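Cytosolic IMP-GMP specific 5'-nucleotidase (Legionella pneumophila subsp. pneumophila, PDB 4OHF) probably hydrolyses the 5'-phosphate from nucleoside monophosphates such as IMP and GMP, as a magnesium-dependent nucleotidase of the HAD superfamily. Local coordinates at residues 207-213 / 241-247; 351-355 / 383-388. All blocks are in the same frame, centred on the assembly; numbering follows the deposited sequence.

Contact 1: residues 207-213 / 241-247. With PO4 (phosphate ion), chain H.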
loop_
_atom_site.group_PDB
_atom_site.type_symbol
_atom_site.label_atom_id
_atom_site.label_comp_id
_atom_site.label_asym_id
_atom_site.label_seq_id
_atom_site.Cartn_x
_atom_site.Cartn_y
_atom_site.Cartn_z
ATOM N N ILE B 207 28.293 -2.136 22.225
ATOM C CA ILE B 207 28.414 -2.665 20.884
ATOM C C ILE B 207 27.071 -3.232 20.445
ATOM O O ILE B 207 26.371 -3.873 21.230
ATOM C CB ILE B 207 29.473 -3.780 20.835
ATOM C CG1 ILE B 207 30.852 -3.178 21.095
ATOM C CG2 ILE B 207 29.449 -4.487 19.473
ATOM C CD1 ILE B 207 31.955 -4.186 21.112
ATOM N N LEU B 208 26.703 -2.992 19.194
ATOM C CA LEU B 208 25.440 -3.504 18.662
ATOM C C LEU B 208 25.792 -4.042 17.273
ATOM O O LEU B 208 25.770 -3.302 16.280
ATOM C CB LEU B 208 24.407 -2.373 18.566
ATOM C CG LEU B 208 22.978 -2.696 18.129
ATOM C CD1 LEU B 208 22.317 -3.603 19.165
ATOM C CD2 LEU B 208 22.182 -1.405 17.974
ATOM N N THR B 209 26.125 -5.332 17.221
ATOM C CA THR B 209 26.537 -5.980 15.981
ATOM C C THR B 209 25.612 -7.073 15.470
ATOM O O THR B 209 24.885 -7.705 16.226
ATOM C CB THR B 209 27.933 -6.616 16.142
ATOM O OG1 THR B 209 28.231 -7.408 14.994
ATOM C CG2 THR B 209 27.981 -7.525 17.371
ATOM N N ASN B 210 25.655 -7.320 14.174
ATOM C CA ASN B 210 24.836 -8.377 13.601
ATOM C C ASN B 210 25.627 -9.699 13.585
ATOM O O ASN B 210 25.091 -10.735 13.218
ATOM C CB ASN B 210 24.392 -7.992 12.185
ATOM C CG ASN B 210 23.043 -7.290 12.162
ATOM O OD1 ASN B 210 22.570 -6.784 13.177
ATOM N ND2 ASN B 210 22.422 -7.252 10.998
ATOM N N SER B 211 26.899 -9.648 13.983
ATOM C CA SER B 211 27.766 -10.831 14.023
ATOM C C SER B 211 27.502 -11.556 15.319
ATOM O O SER B 211 27.061 -10.940 16.291
ATOM C CB SER B 211 29.243 -10.432 13.993
ATOM O OG SER B 211 29.565 -9.761 12.786
ATOM N N GLU B 212 27.770 -12.857 15.348
ATOM C CA GLU B 212 27.552 -13.614 16.568
ATOM C C GLU B 212 28.694 -13.389 17.552
ATOM O O GLU B 212 29.772 -12.908 17.182
ATOM C CB GLU B 212 27.357 -15.098 16.259
ATOM C CG GLU B 212 28.522 -15.805 15.629
ATOM C CD GLU B 212 28.108 -17.141 15.040
ATOM O OE1 GLU B 212 27.374 -17.907 15.715
ATOM O OE2 GLU B 212 28.519 -17.424 13.895
ATOM N N TYR B 213 28.448 -13.722 18.812
ATOM C CA TYR B 213 29.434 -13.491 19.855
ATOM C C TYR B 213 30.780 -14.182 19.682
ATOM O O TYR B 213 31.824 -13.572 19.916
ATOM C CB TYR B 213 28.841 -13.855 21.213
ATOM C CG TYR B 213 29.763 -13.569 22.384
ATOM C CD1 TYR B 213 30.250 -12.281 22.624
ATOM C CD2 TYR B 213 30.129 -14.585 23.263
ATOM C CE1 TYR B 213 31.068 -12.020 23.700
ATOM C CE2 TYR B 213 30.951 -14.330 24.348
ATOM C CZ TYR B 213 31.421 -13.057 24.561
ATOM O OH TYR B 213 32.289 -12.836 25.605
ATOM N N VAL B 241 27.207 -5.521 25.246
ATOM C CA VAL B 241 27.681 -5.963 23.959
ATOM C C VAL B 241 26.572 -6.864 23.449
ATOM O O VAL B 241 26.388 -7.968 23.940
ATOM C CB VAL B 241 29.068 -6.683 24.062
ATOM C CG1 VAL B 241 29.060 -7.640 25.202
ATOM C CG2 VAL B 241 29.400 -7.402 22.751
ATOM N N ILE B 242 25.813 -6.340 22.488
ATOM C CA ILE B 242 24.678 -7.030 21.884
ATOM C C ILE B 242 25.024 -7.646 20.517
ATOM O O ILE B 242 25.356 -6.938 19.561
ATOM C CB ILE B 242 23.498 -6.042 21.732
ATOM C CG1 ILE B 242 23.274 -5.312 23.062
ATOM C CG2 ILE B 242 22.244 -6.781 21.310
ATOM C CD1 ILE B 242 22.195 -4.237 23.013
ATOM N N THR B 243 24.921 -8.971 20.436
ATOM C CA THR B 243 25.246 -9.711 19.225
ATOM C C THR B 243 24.038 -10.277 18.464
ATOM O O THR B 243 22.946 -10.410 19.024
ATOM C CB THR B 243 26.210 -10.824 19.573
ATOM O OG1 THR B 243 25.575 -11.735 20.478
ATOM C CG2 THR B 243 27.431 -10.240 20.255
ATOM N N LEU B 244 24.253 -10.627 17.192
ATOM C CA LEU B 244 23.181 -11.109 16.326
ATOM C C LEU B 244 22.010 -10.159 16.602
ATOM O O LEU B 244 20.871 -10.571 16.838
ATOM C CB LEU B 244 22.809 -12.557 16.657
ATOM C CG LEU B 244 23.667 -13.658 16.015
ATOM C CD1 LEU B 244 23.217 -15.020 16.527
ATOM C CD2 LEU B 244 23.555 -13.609 14.494
ATOM N N ALA B 245 22.326 -8.868 16.584
ATOM C CA ALA B 245 21.353 -7.832 16.864
ATOM C C ALA B 245 20.174 -7.878 15.923
ATOM O O ALA B 245 19.064 -7.525 16.294
ATOM C CB ALA B 245 22.015 -6.466 16.803
ATOM N N ASN B 246 20.425 -8.316 14.703
ATOM C CA ASN B 246 19.380 -8.402 13.697
ATOM C C ASN B 246 18.835 -7.007 13.334
ATOM O O ASN B 246 17.628 -6.754 13.376
ATOM C CB ASN B 246 18.252 -9.320 14.187
ATOM C CG ASN B 246 17.364 -9.820 13.057
ATOM O OD1 ASN B 246 16.440 -10.591 13.290
ATOM N ND2 ASN B 246 17.643 -9.388 11.825
ATOM N N LYS B 247 19.744 -6.103 12.994
ATOM C CA LYS B 247 19.361 -4.767 12.568
ATOM C C LYS B 247 18.918 -4.928 11.105
ATOM O O LYS B 247 19.379 -5.830 10.401
ATOM C CB LYS B 247 20.565 -3.827 12.655
ATOM C CG LYS B 247 21.046 -3.556 14.067
ATOM C CD LYS B 247 22.392 -2.816 14.077
ATOM C CE LYS B 247 23.512 -3.709 13.511
ATOM N NZ LYS B 247 24.850 -3.052 13.499
HETATM P P PO4 H . 27.897 -5.365 12.293
HETATM O O1 PO4 H . 28.000 -6.732 11.715
HETATM O O2 PO4 H . 28.266 -4.358 11.276
HETATM O O3 PO4 H . 28.816 -5.248 13.457
HETATM O O4 PO4 H . 26.497 -5.117 12.721
#

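Contact 2: residues 351-355 / 383-388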
loop_
_atom_site.group_PDB
_atom_site.type_symbol
_atom_site.label_atom_id
_atom_site.label_comp_id
_atom_site.label_asym_id
_atom_site.label_seq_id
_atom_site.Cartn_x
_atom_site.Cartn_y
_atom_site.Cartn_z
ATOM N N LYS B 351 31.065 33.614 -17.874
ATOM C CA LYS B 351 30.020 33.110 -18.758
ATOM C C LYS B 351 28.655 33.730 -18.467
ATOM O O LYS B 351 27.990 34.221 -19.383
ATOM C CB LYS B 351 29.912 31.592 -18.633
ATOM C CG LYS B 351 29.045 30.926 -19.689
ATOM C CD LYS B 351 27.780 30.304 -19.103
ATOM C CE LYS B 351 27.203 29.229 -20.040
ATOM N NZ LYS B 351 27.031 29.737 -21.425
ATOM N N LYS B 352 28.234 33.703 -17.200
ATOM C CA LYS B 352 26.940 34.254 -16.810
ATOM C C LYS B 352 26.945 35.764 -17.000
ATOM O O LYS B 352 25.903 36.371 -17.225
ATOM C CB LYS B 352 26.635 33.896 -15.353
ATOM C CG LYS B 352 25.141 33.863 -14.986
ATOM C CD LYS B 352 24.677 35.154 -14.320
ATOM C CE LYS B 352 25.466 35.435 -13.042
ATOM N NZ LYS B 352 25.399 34.299 -12.073
ATOM N N GLU B 353 28.131 36.359 -16.904
ATOM C CA GLU B 353 28.308 37.795 -17.096
ATOM C C GLU B 353 27.968 38.100 -18.546
ATOM O O GLU B 353 27.151 38.970 -18.855
ATOM C CB GLU B 353 29.764 38.188 -16.838
ATOM C CG GLU B 353 30.041 38.763 -15.464
ATOM C CD GLU B 353 29.823 40.270 -15.406
ATOM O OE1 GLU B 353 29.906 40.842 -14.290
ATOM O OE2 GLU B 353 29.581 40.876 -16.480
ATOM N N LEU B 354 28.620 37.361 -19.432
ATOM C CA LEU B 354 28.422 37.509 -20.859
ATOM C C LEU B 354 26.985 37.209 -21.239
ATOM O O LEU B 354 26.389 37.902 -22.054
ATOM C CB LEU B 354 29.368 36.566 -21.608
ATOM C CG LEU B 354 30.858 36.892 -21.453
ATOM C CD1 LEU B 354 31.700 35.802 -22.115
ATOM C CD2 LEU B 354 31.152 38.245 -22.077
ATOM N N GLU B 355 26.419 36.182 -20.630
ATOM C CA GLU B 355 25.060 35.795 -20.957
ATOM C C GLU B 355 24.005 36.842 -20.595
ATOM O O GLU B 355 23.068 37.062 -21.356
ATOM C CB GLU B 355 24.738 34.457 -20.295
ATOM C CG GLU B 355 23.524 33.766 -20.880
ATOM C CD GLU B 355 23.795 32.316 -21.217
ATOM O OE1 GLU B 355 24.749 32.059 -21.993
ATOM O OE2 GLU B 355 23.056 31.440 -20.708
ATOM N N GLN B 383 32.206 35.092 -28.349
ATOM C CA GLN B 383 32.833 35.152 -27.038
ATOM C C GLN B 383 32.224 34.086 -26.100
ATOM O O GLN B 383 32.934 33.375 -25.384
ATOM C CB GLN B 383 32.614 36.545 -26.440
ATOM C CG GLN B 383 33.865 37.187 -25.891
ATOM C CD GLN B 383 33.555 38.312 -24.930
ATOM O OE1 GLN B 383 32.924 39.302 -25.300
ATOM N NE2 GLN B 383 33.996 38.165 -23.682
ATOM N N ILE B 384 30.902 33.977 -26.105
ATOM C CA ILE B 384 30.247 33.009 -25.257
ATOM C C ILE B 384 30.553 31.617 -25.770
ATOM O O ILE B 384 30.658 30.671 -24.994
ATOM C CB ILE B 384 28.725 33.257 -25.213
ATOM C CG1 ILE B 384 28.447 34.585 -24.494
ATOM C CG2 ILE B 384 28.028 32.111 -24.514
ATOM C CD1 ILE B 384 26.977 34.993 -24.479
ATOM N N SER B 385 30.721 31.492 -27.079
ATOM C CA SER B 385 31.033 30.194 -27.668
ATOM C C SER B 385 32.435 29.765 -27.244
ATOM O O SER B 385 32.707 28.570 -27.075
ATOM C CB SER B 385 30.961 30.267 -29.187
ATOM O OG SER B 385 29.839 29.547 -29.663
ATOM N N THR B 386 33.312 30.756 -27.073
ATOM C CA THR B 386 34.694 30.523 -26.664
ATOM C C THR B 386 34.785 30.127 -25.183
ATOM O O THR B 386 35.439 29.137 -24.833
ATOM C CB THR B 386 35.552 31.774 -26.931
ATOM O OG1 THR B 386 35.565 32.041 -28.336
ATOM C CG2 THR B 386 36.971 31.571 -26.456
ATOM N N VAL B 387 34.127 30.882 -24.311
ATOM C CA VAL B 387 34.171 30.543 -22.899
ATOM C C VAL B 387 33.458 29.205 -22.678
ATOM O O VAL B 387 33.911 28.388 -21.881
ATOM C CB VAL B 387 33.535 31.658 -22.027
ATOM C CG1 VAL B 387 32.066 31.830 -22.372
ATOM C CG2 VAL B 387 33.710 31.332 -20.554
ATOM N N ASP B 388 32.359 28.976 -23.403
ATOM C CA ASP B 388 31.607 27.724 -23.280
ATOM C C ASP B 388 32.499 26.544 -23.602
ATOM O O ASP B 388 32.291 25.436 -23.093
ATOM C CB ASP B 388 30.408 27.697 -24.231
ATOM C CG ASP B 388 29.154 28.329 -23.630
ATOM O OD1 ASP B 388 29.168 28.727 -22.442
ATOM O OD2 ASP B 388 28.145 28.423 -24.362
#

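Contact 1: residues 207-213 / 241-247
Two neighbouring parallel strands of a HAD-type Rossmann-like core meet here at their C-terminal ends, joined through helix 213-224 as a beta-alpha-beta unit. The strand pairing rests on Ile242 N to Ile207 O (2.8 Å) and Thr209 N to Ile242 O (2.9 Å). Beyond the strands the backbone remains tied: Ala245 N donates to Thr209 O at 2.8 Å, and Leu244 N to Ser211 O at 3.0 Å. Apolar contacts flank this ladder, with Leu208 CD1 3.7 Å from both Ile242 CB and Ala245 CB, and Ile207 packing on Val241 across the other face. Asn210 fastens the second loop, its OD1 accepting from Lys247 N at 2.9 Å. An ST turn, Ser211 N to Thr209 OG1 (2.8 Å), shapes the first loop, while Ser211 OG bonds to Asp25, a magnesium ligand. The loops cradle a phosphate ion, probably from the crystallisation liquor, held by Thr209 OG1 (2.7 Å to O3) and Asn210 N (2.8 Å to O4). Thr209 and Lys247 fit HAD motifs II and III, which bind the substrate phosphate in relatives. Lys247 NZ bridges the end of strand 204-208 and the anion, donating hydrogen bonds to Leu208 O at 2.9 Å and to phosphate O4 at 2.8 Å.

Contact 2: residues 351-355 / 383-388
This is a partly buried pairing of two long antiparallel helices, 338-367 and 374-399, which form a helical hairpin projecting from the body of the subunit. The short segments run at 161° to each other, with their axes 9.9 Å apart at closest approach. Leu354 is the main apolar element: its CB lies 3.6 Å from Ile384 CG1 and its CD1 4.0 Å from Val387 CG1, while CD2 packs against the amide end of Gln383, 3.3 Å from NE2. The aliphatic part of Lys351 extends this seam, CG lying 4.1 Å from Val387 CG1. At its tip, Lys351 NZ forms a salt bridge across the helices to Asp388 OD1 at 2.6 Å and a weaker one along its own helix to Glu355 OE1 at 3.3 Å. Glu355 in turn pairs through OE2 with Arg447 of the third subunit. The chemistry is thus an apolar seam edged by charge, in which one ion-pair network fastens the two helices together and continues into the tetramer interface.

Contact 1 and contact 2 lie on opposite sides of the chain's centre, with their own centres 58 Å apart and nearest atoms about 45 Å apart. They come in series: the beta-alpha-beta unit around 207-213 and 241-247 is complete before the hairpin of 351-355 and 383-388 begins. Between them the chain adds further strands to the central mixed sheet, including 298-302 and 319-323, and after the hairpin it returns to that sheet as strand 429-431. The hairpin is therefore an excursion from the HAD core. One contact shapes the phosphate-binding end of that core, the other an arm remote from the magnesium site, and each also reaches a different neighbouring subunit.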